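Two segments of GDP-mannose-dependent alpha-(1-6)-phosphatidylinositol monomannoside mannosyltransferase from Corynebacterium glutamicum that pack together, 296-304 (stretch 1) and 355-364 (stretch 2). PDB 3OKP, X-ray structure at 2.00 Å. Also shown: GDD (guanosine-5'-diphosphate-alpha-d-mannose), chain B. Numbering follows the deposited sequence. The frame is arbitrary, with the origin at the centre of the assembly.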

# COMPACT_ATOMS: atom_id res chain seq x y z
N TYR A 296 -4.55 6.90 1.23
CA TYR A 296 -5.81 7.42 0.68
C TYR A 296 -6.99 6.51 1.00
O TYR A 296 -8.11 6.97 1.22
CB TYR A 296 -5.71 7.60 -0.83
CG TYR A 296 -4.59 8.50 -1.32
CD1 TYR A 296 -4.50 9.83 -0.91
CD2 TYR A 296 -3.65 8.03 -2.24
CE1 TYR A 296 -3.48 10.66 -1.38
CE2 TYR A 296 -2.63 8.85 -2.71
CZ TYR A 296 -2.55 10.16 -2.28
OH TYR A 296 -1.54 10.96 -2.76
N LEU A 297 -6.72 5.20 0.99
CA LEU A 297 -7.73 4.19 1.29
C LEU A 297 -8.04 4.17 2.78
O LEU A 297 -9.19 3.99 3.17
CB LEU A 297 -7.26 2.81 0.82
CG LEU A 297 -6.84 2.72 -0.65
CD1 LEU A 297 -6.19 1.38 -0.93
CD2 LEU A 297 -8.02 2.96 -1.59
N GLU A 298 -7.00 4.35 3.59
CA GLU A 298 -7.13 4.45 5.04
C GLU A 298 -8.00 5.64 5.45
O GLU A 298 -8.83 5.52 6.35
CB GLU A 298 -5.74 4.55 5.69
CG GLU A 298 -4.94 3.25 5.62
CD GLU A 298 -3.48 3.41 6.03
OE1 GLU A 298 -3.02 4.56 6.24
OE2 GLU A 298 -2.79 2.38 6.14
N ALA A 299 -7.80 6.77 4.78
CA ALA A 299 -8.57 7.99 5.04
C ALA A 299 -10.03 7.79 4.68
O ALA A 299 -10.92 8.12 5.47
CB ALA A 299 -7.98 9.16 4.26
N GLN A 300 -10.28 7.25 3.49
CA GLN A 300 -11.63 6.95 3.03
C GLN A 300 -12.32 5.95 3.95
O GLN A 300 -13.51 6.10 4.25
CB GLN A 300 -11.62 6.43 1.59
CG GLN A 300 -11.32 7.51 0.57
CD GLN A 300 -11.16 6.96 -0.83
OE1 GLN A 300 -12.09 6.96 -1.62
NE2 GLN A 300 -9.96 6.46 -1.14
N ALA A 301 -11.57 4.96 4.42
CA ALA A 301 -12.07 3.99 5.40
C ALA A 301 -12.46 4.64 6.73
O ALA A 301 -13.35 4.14 7.43
CB ALA A 301 -11.04 2.89 5.62
N CYS A 302 -11.80 5.75 7.08
CA CYS A 302 -12.14 6.53 8.27
C CYS A 302 -13.23 7.58 8.02
O CYS A 302 -13.57 8.36 8.92
CB CYS A 302 -10.89 7.19 8.86
SG CYS A 302 -9.72 6.03 9.64
N GLY A 303 -13.78 7.59 6.81
CA GLY A 303 -14.85 8.51 6.43
C GLY A 303 -14.40 9.95 6.31
O GLY A 303 -15.15 10.87 6.64
N VAL A 304 -13.18 10.15 5.82
CA VAL A 304 -12.57 11.47 5.70
C VAL A 304 -12.35 11.81 4.22
O VAL A 304 -11.78 11.00 3.49
CB VAL A 304 -11.23 11.55 6.48
CG1 VAL A 304 -10.60 12.94 6.39
CG2 VAL A 304 -11.42 11.14 7.94
N GLY A 355 -16.59 7.94 0.73
CA GLY A 355 -15.28 7.30 0.91
C GLY A 355 -15.39 5.97 1.63
O GLY A 355 -14.81 4.97 1.19
N ARG A 356 -16.14 5.96 2.73
CA ARG A 356 -16.37 4.75 3.52
C ARG A 356 -17.09 3.67 2.71
O ARG A 356 -16.68 2.51 2.72
CB ARG A 356 -17.14 5.08 4.81
CG ARG A 356 -17.54 3.87 5.66
CD ARG A 356 -16.32 3.18 6.26
NE ARG A 356 -16.67 1.93 6.94
CZ ARG A 356 -15.80 1.17 7.60
NH1 ARG A 356 -14.53 1.52 7.70
NH2 ARG A 356 -16.22 0.05 8.18
N ALA A 357 -18.14 4.06 2.00
CA ALA A 357 -18.89 3.14 1.14
C ALA A 357 -18.01 2.58 0.02
O ALA A 357 -18.11 1.39 -0.32
CB ALA A 357 -20.12 3.84 0.56
N HIS A 358 -17.16 3.43 -0.54
CA HIS A 358 -16.25 3.06 -1.63
C HIS A 358 -15.28 1.94 -1.23
O HIS A 358 -15.17 0.94 -1.95
CB HIS A 358 -15.48 4.28 -2.13
CG HIS A 358 -14.56 4.00 -3.28
ND1 HIS A 358 -13.25 4.41 -3.30
CD2 HIS A 358 -14.77 3.35 -4.45
CE1 HIS A 358 -12.68 4.03 -4.43
NE2 HIS A 358 -13.58 3.38 -5.15
N VAL A 359 -14.60 2.11 -0.10
CA VAL A 359 -13.64 1.10 0.37
C VAL A 359 -14.32 -0.20 0.82
O VAL A 359 -13.78 -1.29 0.62
CB VAL A 359 -12.69 1.64 1.48
CG1 VAL A 359 -11.73 2.69 0.91
CG2 VAL A 359 -13.46 2.20 2.66
N GLU A 360 -15.52 -0.09 1.40
CA GLU A 360 -16.30 -1.27 1.78
C GLU A 360 -16.73 -2.08 0.55
O GLU A 360 -16.86 -3.30 0.62
CB GLU A 360 -17.52 -0.89 2.60
CG GLU A 360 -17.22 -0.50 4.04
CD GLU A 360 -18.46 -0.53 4.92
OE1 GLU A 360 -18.86 -1.63 5.35
OE2 GLU A 360 -19.02 0.55 5.18
N ALA A 361 -16.95 -1.38 -0.56
CA ALA A 361 -17.37 -2.03 -1.81
C ALA A 361 -16.21 -2.53 -2.67
O ALA A 361 -16.37 -3.49 -3.42
CB ALA A 361 -18.26 -1.08 -2.62
N GLU A 362 -15.04 -1.90 -2.55
CA GLU A 362 -13.95 -2.13 -3.50
C GLU A 362 -12.55 -2.34 -2.93
O GLU A 362 -11.66 -2.81 -3.65
CB GLU A 362 -13.92 -1.00 -4.55
CG GLU A 362 -14.45 -1.39 -5.93
CD GLU A 362 -15.94 -1.67 -5.96
N TRP A 363 -12.34 -2.01 -1.66
CA TRP A 363 -10.97 -1.96 -1.12
C TRP A 363 -10.69 -2.72 0.19
O TRP A 363 -9.55 -2.77 0.64
CB TRP A 363 -10.52 -0.51 -0.97
CG TRP A 363 -10.29 0.18 -2.28
CD1 TRP A 363 -11.13 1.05 -2.91
CD2 TRP A 363 -9.14 0.04 -3.13
NE1 TRP A 363 -10.57 1.47 -4.09
CE2 TRP A 363 -9.35 0.87 -4.25
CE3 TRP A 363 -7.96 -0.70 -3.05
CZ2 TRP A 363 -8.42 0.98 -5.29
CZ3 TRP A 363 -7.03 -0.59 -4.08
CH2 TRP A 363 -7.27 0.24 -5.18
N SER A 364 -11.73 -3.31 0.79
CA SER A 364 -11.57 -4.05 2.04
C SER A 364 -10.76 -5.34 1.85
O SER A 364 -10.61 -5.82 0.72
CB SER A 364 -12.93 -4.37 2.65
OG SER A 364 -13.61 -5.34 1.87
N2 GDD B . 1.99 3.76 12.66
C2 GDD B . 2.23 4.73 11.73
N1 GDD B . 2.66 5.95 12.13
N3 GDD B . 2.05 4.46 10.42
C4 GDD B . 2.30 5.41 9.48
C5 GDD B . 2.73 6.67 9.87
C6 GDD B . 2.91 6.93 11.23
O6 GDD B . 3.30 8.05 11.61
N7 GDD B . 2.90 7.40 8.76
C8 GDD B . 2.57 6.62 7.70
N9 GDD B . 2.21 5.41 8.15
C1' GDD B . 1.77 4.25 7.34
C2' GDD B . 0.39 4.50 6.74
O2' GDD B . -0.65 4.17 7.66
C3' GDD B . 0.39 3.61 5.51
O3' GDD B . -0.14 2.32 5.83
C4' GDD B . 1.86 3.48 5.12
O4' GDD B . 2.63 3.98 6.22
C5' GDD B . 2.18 4.29 3.86
O5' GDD B . 2.09 3.47 2.69
PA GDD B . 1.84 4.03 1.37
O1A GDD B . 1.58 3.10 0.58
O2A GDD B . 0.85 4.80 1.41
O3A GDD B . 2.99 4.77 0.89
PB GDD B . 4.34 4.26 0.83
O2B GDD B . 4.36 3.05 0.52
O3B GDD B . 4.98 4.90 -0.03
O1B GDD B . 4.99 4.44 2.11

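This is a close crossing of two helices, apolar along much of its length and held by two side-chain hydrogen bonds. The axes approach to 7.9 Å at an angle of 116° between their N-to-C directions. The CA atoms of the two stretches come nearest at Q300 and G355, 4.2 Å apart. G355 has no side chain here; an ideal CB would point toward stretch 1 and sit 3.3 Å from Q300 CB, which is tight.

V359 packs against the helix of stretch 1. Its CG1 lies 3.8 Å from Q300 CB, and its CG2 lies 3.9 Å from A301 CB. L297 CD2 stands 3.5 Å from the centroid of the W363 five-membered ring, 11° off the normal, a CH-pi contact over the face.

R356 NH1 donates to A301 O at 2.9 Å, a carbonyl in the last turn of its helix. H358 ND1 donates to Q300 OE1 at 3.3 Å, near the plane of the imidazole. Q300 NE2 in turn donates to Y296 O at 3.0 Å, so the amide is held at both ends. Q300 O and R356 N are 3.0 Å apart, but the angle is too poor for a hydrogen bond.

The CA-to-CB bond of E298 points away from stretch 2; its carboxylate accepts from two ribose hydroxyls of GDD, O2' to E298 OE1 at 2.8 Å and O3' to E298 OE2 at 2.7 Å.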